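PDB 3QQV: geranylgeranyl pyrophosphate synthase from Corynebacterium glutamicum, which condenses isopentenyl diphosphate with allylic diphosphates to build geranylgeranyl diphosphate, using magnesium to hold the allylic diphosphate. Local coordinates for the dimethylallyl diphosphate site and the interface of chains A and B. Residues are numbered along the deposited sequence; one frame, centred on the assembly and turned at random. Chains: chain A/B, Geranylgeranyl pyrophosphate synthase.

Contact 1: the dimethylallyl diphosphate site. Residues chain A 62-63, 65-66, 101, 104-105, 108, 112, 117-118, 187, 191, 215-216, 219-220, 253-254, 257, 271, 281. With DMA (dimethylallyl diphosphate), chain C; DMA (dimethylallyl diphosphate), chain D; MG (magnesium ion), chain E; MG (magnesium ion), chain F.
Two dimethylallyl diphosphates lie almost fully buried in the active site of a polyprenyl synthetase. The poorly ordered chain D copy occupies the allylic position, beside the first aspartate-rich DDXXD motif. A:Asp108, its CG anti to the backbone N (chi1 -170°), splits its carboxylate between two metals. OD1 of A:Asp108 binds MG (chain F) at 2.1 Å, and its OD2 binds MG (chain E). A:Asp112 OD2 also ligates MG (chain E), and the alpha-phosphate oxygen O1A bridges both ions. Long, flexible lysines suit the remaining charge: A:Lys281, extended beyond CG, puts NZ 2.5 Å from alpha-phosphate O2A, which also accepts from A:Lys215 NZ. A:Arg117 comes end-on to the beta-phosphate, with NH1 2.8 Å from O3B and NH2 on O1B. The prenyl methyl C5 meets A:Ala104 CB and A:Val187 CG2, small apolar groups that line the tail.

The chain C copy sits where isopentenyl diphosphate would be expected. A:Arg118 presents its side, NE lying 2.8 Å from beta-phosphate O1B while NH1 takes O2B, both in the guanidinium plane. A:Gln101 NE2 also reaches O2B at 2.9 Å, nearly straight (171° at H). A:Arg66 meets the alpha-phosphate end-on, NH1 to O1A and NH2 to the ester oxygen O1 at 3.2 Å.

Behind this shell, A:Tyr219 OH donates to a lone pair of A:Gln101 OE1 at 2.6 Å, fixing the amide flip so that NE2 faces the ligand. The same OE1 lies over the centre of the A:Arg66 guanidinium, whose opposite face meets A:Thr220 CG2.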
loop_
_atom_site.group_PDB
_atom_site.type_symbol
_atom_site.label_atom_id
_atom_site.label_comp_id
_atom_site.label_asym_id
_atom_site.label_seq_id
_atom_site.Cartn_x
_atom_site.Cartn_y
_atom_site.Cartn_z
ATOM N N GLY A 62 -7.259 -18.113 3.526
ATOM C CA GLY A 62 -8.443 -18.716 2.934
ATOM C C GLY A 62 -8.145 -19.975 2.144
ATOM O O GLY A 62 -7.446 -20.876 2.616
ATOM N N LYS A 63 -8.680 -20.027 0.925
ATOM C CA LYS A 63 -8.609 -21.220 0.078
ATOM C C LYS A 63 -7.354 -21.227 -0.797
ATOM O O LYS A 63 -7.040 -22.235 -1.447
ATOM C CB LYS A 63 -9.869 -21.333 -0.795
ATOM C CG LYS A 63 -11.195 -21.456 -0.019
ATOM C CD LYS A 63 -11.939 -20.118 0.118
ATOM C CE LYS A 63 -12.771 -19.794 -1.124
ATOM N NZ LYS A 63 -13.453 -18.471 -1.026
ATOM N N ILE A 65 -6.975 -19.393 -3.489
ATOM C CA ILE A 65 -7.523 -19.494 -4.839
ATOM C C ILE A 65 -6.618 -18.852 -5.900
ATOM O O ILE A 65 -6.423 -19.417 -6.980
ATOM C CB ILE A 65 -9.018 -18.999 -4.918
ATOM C CG1 ILE A 65 -9.703 -19.485 -6.200
ATOM C CG2 ILE A 65 -9.153 -17.489 -4.783
ATOM C CD1 ILE A 65 -10.234 -20.913 -6.119
ATOM N N ARG A 66 -6.027 -17.706 -5.568
ATOM C CA ARG A 66 -5.179 -16.992 -6.517
ATOM C C ARG A 66 -3.854 -17.710 -6.844
ATOM O O ARG A 66 -3.546 -17.851 -8.017
ATOM C CB ARG A 66 -5.006 -15.519 -6.114
ATOM C CG ARG A 66 -6.318 -14.775 -6.138
ATOM C CD ARG A 66 -6.300 -13.525 -5.275
ATOM N NE ARG A 66 -7.637 -12.948 -5.170
ATOM C CZ ARG A 66 -8.564 -13.349 -4.306
ATOM N NH1 ARG A 66 -8.302 -14.331 -3.454
ATOM N NH2 ARG A 66 -9.757 -12.766 -4.296
ATOM N N GLN A 101 -3.425 -10.130 -1.660
ATOM C CA GLN A 101 -4.686 -10.433 -0.995
ATOM C C GLN A 101 -4.732 -9.882 0.421
ATOM O O GLN A 101 -5.706 -9.247 0.792
ATOM C CB GLN A 101 -4.974 -11.948 -1.017
ATOM C CG GLN A 101 -6.263 -12.384 -0.303
ATOM C CD GLN A 101 -7.552 -12.036 -1.048
ATOM O OE1 GLN A 101 -7.607 -11.101 -1.847
ATOM N NE2 GLN A 101 -8.606 -12.797 -0.774
ATOM N N ALA A 104 -5.139 -6.056 0.199
ATOM C CA ALA A 104 -6.513 -5.825 -0.226
ATOM C C ALA A 104 -7.541 -6.062 0.873
ATOM O O ALA A 104 -8.419 -5.234 1.057
ATOM C CB ALA A 104 -6.841 -6.700 -1.433
ATOM N N LEU A 105 -7.431 -7.186 1.585
ATOM C CA LEU A 105 -8.405 -7.541 2.628
ATOM C C LEU A 105 -8.283 -6.666 3.879
ATOM O O LEU A 105 -9.292 -6.177 4.382
ATOM C CB LEU A 105 -8.336 -9.033 2.999
ATOM C CG LEU A 105 -8.691 -10.052 1.904
ATOM C CD1 LEU A 105 -8.748 -11.452 2.475
ATOM C CD2 LEU A 105 -9.998 -9.708 1.205
ATOM N N ASP A 108 -9.508 -3.226 2.801
ATOM C CA ASP A 108 -10.943 -3.360 2.535
ATOM C C ASP A 108 -11.762 -3.382 3.820
ATOM O O ASP A 108 -12.838 -2.790 3.876
ATOM C CB ASP A 108 -11.217 -4.637 1.745
ATOM C CG ASP A 108 -12.628 -4.715 1.236
ATOM O OD1 ASP A 108 -13.401 -5.524 1.789
ATOM O OD2 ASP A 108 -12.967 -3.973 0.286
ATOM N N ASP A 112 -14.677 -0.800 4.708
ATOM C CA ASP A 112 -16.035 -1.311 4.913
ATOM C C ASP A 112 -16.417 -1.409 6.397
ATOM O O ASP A 112 -17.560 -1.759 6.726
ATOM C CB ASP A 112 -16.209 -2.662 4.210
ATOM C CG ASP A 112 -16.133 -2.548 2.693
ATOM O OD1 ASP A 112 -16.673 -1.570 2.130
ATOM O OD2 ASP A 112 -15.534 -3.441 2.054
ATOM N N ARG A 117 -13.548 -11.235 9.756
ATOM C CA ARG A 117 -12.986 -11.725 8.499
ATOM C C ARG A 117 -12.461 -13.137 8.726
ATOM O O ARG A 117 -11.672 -13.366 9.649
ATOM C CB ARG A 117 -11.867 -10.794 8.009
ATOM C CG ARG A 117 -10.876 -11.381 6.990
ATOM C CD ARG A 117 -11.427 -11.415 5.569
ATOM N NE ARG A 117 -11.829 -10.093 5.091
ATOM C CZ ARG A 117 -12.422 -9.864 3.923
ATOM N NH1 ARG A 117 -12.748 -8.628 3.583
ATOM N NH2 ARG A 117 -12.680 -10.865 3.084
ATOM N N ARG A 118 -12.917 -14.072 7.889
ATOM C CA ARG A 118 -12.545 -15.502 7.956
ATOM C C ARG A 118 -12.888 -16.166 9.303
ATOM O O ARG A 118 -12.153 -17.027 9.790
ATOM C CB ARG A 118 -11.068 -15.719 7.572
ATOM C CG ARG A 118 -10.713 -15.316 6.137
ATOM C CD ARG A 118 -9.254 -14.884 6.030
ATOM N NE ARG A 118 -8.782 -14.816 4.646
ATOM C CZ ARG A 118 -7.505 -14.674 4.285
ATOM N NH1 ARG A 118 -7.177 -14.629 3.005
ATOM N NH2 ARG A 118 -6.552 -14.581 5.204
ATOM N N VAL A 187 -7.173 -4.280 -9.518
ATOM C CA VAL A 187 -7.738 -4.523 -8.187
ATOM C C VAL A 187 -7.973 -3.243 -7.356
ATOM O O VAL A 187 -9.049 -3.074 -6.771
ATOM C CB VAL A 187 -6.960 -5.605 -7.373
ATOM C CG1 VAL A 187 -5.592 -5.115 -6.896
ATOM C CG2 VAL A 187 -7.781 -6.034 -6.191
ATOM N N GLN A 191 -11.545 -1.500 -6.442
ATOM C CA GLN A 191 -11.864 -1.083 -5.072
ATOM C C GLN A 191 -12.243 0.393 -4.935
ATOM O O GLN A 191 -13.036 0.752 -4.058
ATOM C CB GLN A 191 -10.705 -1.379 -4.138
ATOM C CG GLN A 191 -10.617 -2.811 -3.740
ATOM C CD GLN A 191 -10.050 -2.980 -2.362
ATOM O OE1 GLN A 191 -8.867 -3.281 -2.203
ATOM N NE2 GLN A 191 -10.885 -2.779 -1.344
ATOM N N LYS A 215 -12.238 -5.563 -9.777
ATOM C CA LYS A 215 -11.945 -5.847 -8.365
ATOM C C LYS A 215 -11.881 -7.355 -8.080
ATOM O O LYS A 215 -11.149 -7.790 -7.189
ATOM C CB LYS A 215 -12.984 -5.166 -7.458
ATOM C CG LYS A 215 -12.758 -5.292 -5.944
ATOM C CD LYS A 215 -14.056 -5.068 -5.170
ATOM C CE LYS A 215 -15.084 -6.166 -5.453
ATOM N NZ LYS A 215 -16.416 -5.867 -4.846
ATOM N N THR A 216 -12.628 -8.152 -8.844
ATOM C CA THR A 216 -12.655 -9.593 -8.598
ATOM C C THR A 216 -12.132 -10.451 -9.750
ATOM O O THR A 216 -11.133 -11.128 -9.575
ATOM C CB THR A 216 -14.046 -10.082 -8.116
ATOM O OG1 THR A 216 -14.379 -9.402 -6.901
ATOM C CG2 THR A 216 -14.026 -11.587 -7.839
ATOM N N TYR A 219 -8.408 -9.871 -10.915
ATOM C CA TYR A 219 -7.563 -10.085 -9.773
ATOM C C TYR A 219 -7.579 -11.515 -9.224
ATOM O O TYR A 219 -6.553 -12.031 -8.797
ATOM C CB TYR A 219 -8.033 -9.107 -8.709
ATOM C CG TYR A 219 -7.499 -9.357 -7.338
ATOM C CD1 TYR A 219 -6.129 -9.337 -7.093
ATOM C CD2 TYR A 219 -8.368 -9.564 -6.270
ATOM C CE1 TYR A 219 -5.637 -9.546 -5.833
ATOM C CE2 TYR A 219 -7.885 -9.757 -4.999
ATOM C CZ TYR A 219 -6.515 -9.754 -4.798
ATOM O OH TYR A 219 -6.010 -9.962 -3.554
ATOM N N THR A 220 -8.745 -12.150 -9.231
ATOM C CA THR A 220 -8.905 -13.430 -8.543
ATOM C C THR A 220 -8.589 -14.603 -9.456
ATOM O O THR A 220 -7.975 -15.585 -9.016
ATOM C CB THR A 220 -10.327 -13.556 -7.924
ATOM O OG1 THR A 220 -10.588 -12.399 -7.116
ATOM C CG2 THR A 220 -10.486 -14.814 -7.084
ATOM N N PHE A 253 -17.928 -16.014 -9.954
ATOM C CA PHE A 253 -17.381 -16.154 -8.604
ATOM C C PHE A 253 -17.827 -15.013 -7.686
ATOM O O PHE A 253 -18.234 -15.256 -6.547
ATOM C CB PHE A 253 -15.846 -16.238 -8.668
ATOM C CG PHE A 253 -15.159 -16.231 -7.324
ATOM C CD1 PHE A 253 -15.009 -17.403 -6.597
ATOM C CD2 PHE A 253 -14.619 -15.053 -6.806
ATOM C CE1 PHE A 253 -14.347 -17.403 -5.360
ATOM C CE2 PHE A 253 -13.967 -15.042 -5.569
ATOM C CZ PHE A 253 -13.831 -16.225 -4.847
ATOM N N GLN A 254 -17.747 -13.780 -8.179
ATOM C CA GLN A 254 -18.194 -12.622 -7.418
ATOM C C GLN A 254 -19.702 -12.627 -7.195
ATOM O O GLN A 254 -20.160 -12.342 -6.093
ATOM C CB GLN A 254 -17.778 -11.310 -8.095
ATOM C CG GLN A 254 -18.092 -10.052 -7.270
ATOM C CD GLN A 254 -17.560 -10.130 -5.855
ATOM O OE1 GLN A 254 -16.401 -10.463 -5.641
ATOM N NE2 GLN A 254 -18.411 -9.832 -4.880
ATOM N N ASP A 257 -20.463 -14.944 -4.511
ATOM C CA ASP A 257 -20.101 -14.388 -3.216
ATOM C C ASP A 257 -21.044 -13.294 -2.740
ATOM O O ASP A 257 -21.241 -13.146 -1.539
ATOM C CB ASP A 257 -18.635 -13.955 -3.175
ATOM C CG ASP A 257 -17.705 -15.132 -2.930
ATOM O OD1 ASP A 257 -17.767 -16.111 -3.705
ATOM O OD2 ASP A 257 -16.929 -15.096 -1.953
ATOM N N LYS A 271 -17.971 -14.188 7.720
ATOM C CA LYS A 271 -18.646 -13.002 8.234
ATOM C C LYS A 271 -19.975 -13.377 8.901
ATOM O O LYS A 271 -20.445 -14.495 8.721
ATOM C CB LYS A 271 -18.893 -12.031 7.073
ATOM C CG LYS A 271 -17.639 -11.634 6.305
ATOM C CD LYS A 271 -17.986 -10.642 5.223
ATOM C CE LYS A 271 -16.779 -10.284 4.399
ATOM N NZ LYS A 271 -16.839 -8.846 4.018
ATOM N N LYS A 281 -23.250 -2.906 0.606
ATOM C CA LYS A 281 -22.477 -3.116 -0.615
ATOM C C LYS A 281 -23.367 -3.041 -1.851
ATOM O O LYS A 281 -24.467 -3.596 -1.866
ATOM C CB LYS A 281 -21.767 -4.465 -0.547
ATOM C CG LYS A 281 -20.583 -4.588 -1.475
ATOM C CD LYS A 281 -19.937 -5.948 -1.326
ATOM C CE LYS A 281 -18.866 -6.147 -2.370
ATOM N NZ LYS A 281 -18.468 -7.576 -2.467
HETATM C C1 DMA C . -12.124 -12.408 -1.261
HETATM O O1 DMA C . -11.655 -13.578 -1.905
HETATM C C2 DMA C . -13.488 -12.118 -1.775
HETATM C C3 DMA C . -13.679 -11.452 -2.890
HETATM C C4 DMA C . -12.540 -10.962 -3.688
HETATM C C5 DMA C . -15.073 -11.222 -3.354
HETATM P PA DMA C . -11.505 -14.960 -1.189
HETATM O O1A DMA C . -10.648 -15.753 -2.059
HETATM O O2A DMA C . -12.891 -15.360 -0.976
HETATM O O3A DMA C . -10.795 -14.678 0.222
HETATM P PB DMA C . -9.865 -15.622 1.082
HETATM O O1B DMA C . -10.357 -15.409 2.430
HETATM O O2B DMA C . -8.498 -15.125 0.891
HETATM O O3B DMA C . -9.991 -16.978 0.553
HETATM C C1 DMA D . -12.784 -7.512 -0.949
HETATM O O1 DMA D . -13.854 -6.632 -1.240
HETATM C C2 DMA D . -11.515 -6.907 -1.501
HETATM C C3 DMA D . -11.161 -7.178 -2.752
HETATM C C4 DMA D . -12.031 -8.043 -3.579
HETATM C C5 DMA D . -9.933 -6.619 -3.364
HETATM P PA DMA D . -15.321 -6.964 -0.766
HETATM O O1A DMA D . -15.623 -6.118 0.423
HETATM O O2A DMA D . -16.093 -6.974 -2.017
HETATM O O3A DMA D . -15.051 -8.468 -0.368
HETATM P PB DMA D . -15.399 -8.984 1.058
HETATM O O1B DMA D . -14.739 -10.303 1.060
HETATM O O2B DMA D . -16.865 -9.038 1.017
HETATM O O3B DMA D . -14.960 -7.988 2.023
HETATM MG MG MG E . -15.196 -3.951 -0.180
HETATM MG MG MG F . -15.382 -6.135 2.348
HETATM O O HOH W 1 -14.955 -4.048 -2.059
HETATM O O HOH W 2 -17.302 -3.180 -0.211
HETATM O O HOH W 3 -14.741 -6.038 4.213
HETATM O O HOH W 4 -17.920 -6.244 1.987
HETATM O O HOH W 5 -8.534 -17.279 -1.554
HETATM O O HOH W 6 -12.483 -13.684 2.955
#

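Contact 2: the interface of chains A and B. Residues chain A 42-43, 46-47; chain B 193, 210, 213-214.
A:Ile43, at the C-terminal end of helix 21-43, fills the apolar centre between two helices of the partner chain. Its CG1 sits over the middle of the B:Phe214 ring, 3.7 Å from the centroid, in a CH-pi contact. With CG1 anti to the carbonyl carbon (chi1 -59°), the other branch, CG2, lies 3.9 Å from B:Phe214 CD2 and also faces B:Leu193 CD2. A beta-branched side chain suits this place, because one arm, CG1, covers the ring face while CG2 bridges the ring and the leucine.

B:Leu193, from helix 170-199, continues the packing with its CG anti to the backbone N (chi1 -170°). CD1 meets A:Pro46 CG at 3.8 Å, where the rigid pyrrolidine offers a compact apolar surface at the start of helix 45-59. A:Val47 crosses at about a right angle, bringing CG2 to 3.9 Å from B:Leu193 CB.

Toward the rim, backbone carbonyls face carbon: A:Asp42 O lies 3.5 Å from B:Phe214 CE2, and A:Ile43 O lies 3.4 Å from B:Leu193 CD2. The guanidinium of B:Arg213, on the side of the phenyl ring away from A:Ile43, has ring atom CZ over its centre. The carboxylate of A:Asp42 remains 6.0 Å from B:Arg213, measured from OD2 to NH2, so any attraction between them would be long-range and weak, not a salt bridge. Repeated by two-fold symmetry, this apolar patch likely contributes to holding together the homodimer typical of the family.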
loop_
_atom_site.group_PDB
_atom_site.type_symbol
_atom_site.label_atom_id
_atom_site.label_comp_id
_atom_site.label_asym_id
_atom_site.label_seq_id
_atom_site.Cartn_x
_atom_site.Cartn_y
_atom_site.Cartn_z
ATOM N N ASP A 42 15.814 -5.811 13.825
ATOM C CA ASP A 42 16.762 -4.685 13.767
ATOM C C ASP A 42 16.069 -3.313 13.856
ATOM O O ASP A 42 16.662 -2.353 14.335
ATOM C CB ASP A 42 17.617 -4.740 12.494
ATOM C CG ASP A 42 18.681 -5.831 12.526
ATOM O OD1 ASP A 42 18.908 -6.448 13.589
ATOM O OD2 ASP A 42 19.303 -6.070 11.467
ATOM N N ILE A 43 14.825 -3.223 13.390
ATOM C CA ILE A 43 14.050 -1.994 13.515
ATOM C C ILE A 43 13.491 -1.881 14.933
ATOM O O ILE A 43 13.604 -0.830 15.566
ATOM C CB ILE A 43 12.939 -1.865 12.437
ATOM C CG1 ILE A 43 13.547 -1.908 11.028
ATOM C CG2 ILE A 43 12.160 -0.556 12.612
ATOM C CD1 ILE A 43 12.516 -1.832 9.902
ATOM N N PRO A 46 8.468 -3.558 18.728
ATOM C CA PRO A 46 7.089 -3.236 18.319
ATOM C C PRO A 46 6.730 -3.517 16.843
ATOM O O PRO A 46 5.554 -3.722 16.526
ATOM C CB PRO A 46 6.990 -1.733 18.591
ATOM C CG PRO A 46 7.963 -1.479 19.664
ATOM C CD PRO A 46 9.108 -2.396 19.381
ATOM N N VAL A 47 7.722 -3.504 15.951
ATOM C CA VAL A 47 7.476 -3.810 14.538
ATOM C C VAL A 47 7.267 -5.324 14.392
ATOM O O VAL A 47 6.413 -5.765 13.620
ATOM C CB VAL A 47 8.604 -3.281 13.608
ATOM C CG1 VAL A 47 8.186 -3.361 12.153
ATOM C CG2 VAL A 47 8.925 -1.839 13.949
ATOM N N LEU B 193 7.093 1.653 13.954
ATOM C CA LEU B 193 7.772 1.982 15.199
ATOM C C LEU B 193 7.378 3.368 15.743
ATOM O O LEU B 193 7.259 3.550 16.964
ATOM C CB LEU B 193 9.287 1.887 15.023
ATOM C CG LEU B 193 10.170 1.975 16.272
ATOM C CD1 LEU B 193 9.841 0.890 17.298
ATOM C CD2 LEU B 193 11.631 1.897 15.877
ATOM N N SER B 210 15.979 5.175 16.390
ATOM C CA SER B 210 15.694 4.085 15.445
ATOM C C SER B 210 14.671 4.487 14.385
ATOM O O SER B 210 14.828 4.147 13.212
ATOM C CB SER B 210 15.233 2.830 16.184
ATOM O OG SER B 210 16.254 2.347 17.039
ATOM N N ARG B 213 16.500 6.754 11.923
ATOM C CA ARG B 213 17.358 5.882 11.128
ATOM C C ARG B 213 16.600 5.154 9.992
ATOM O O ARG B 213 17.061 5.134 8.852
ATOM C CB ARG B 213 18.036 4.878 12.060
ATOM C CG ARG B 213 19.039 3.955 11.397
ATOM C CD ARG B 213 19.501 2.900 12.383
ATOM N NE ARG B 213 20.167 1.785 11.713
ATOM C CZ ARG B 213 20.404 0.599 12.270
ATOM N NH1 ARG B 213 20.017 0.349 13.517
ATOM N NH2 ARG B 213 21.015 -0.347 11.571
ATOM N N PHE B 214 15.429 4.603 10.302
ATOM C CA PHE B 214 14.695 3.760 9.363
ATOM C C PHE B 214 13.598 4.480 8.566
ATOM O O PHE B 214 13.523 4.332 7.335
ATOM C CB PHE B 214 14.145 2.525 10.087
ATOM C CG PHE B 214 15.214 1.557 10.518
ATOM C CD1 PHE B 214 15.940 0.833 9.571
ATOM C CD2 PHE B 214 15.503 1.369 11.864
ATOM C CE1 PHE B 214 16.932 -0.067 9.960
ATOM C CE2 PHE B 214 16.499 0.475 12.267
ATOM C CZ PHE B 214 17.208 -0.248 11.312
#

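The centres of the C-alpha atoms of contact 1 and contact 2 are about 31 Å apart in the copies given, but the two sites draw on equivalent helices of the two subunits. Helix 170-199 supplies A:Val187 and A:Gln191 to contact 1 and B:Leu193 to contact 2, beside B:Asp194, a residue known to bind magnesium in this protein. Helix 205-231 supplies A:Lys215, A:Thr216 and A:Tyr219 to contact 1 and B:Ser210, B:Arg213 and B:Phe214 to contact 2. Within each subunit, therefore, helices that line the catalytic pocket also receive the neighbouring chain, and pairing may steady the pocket walls.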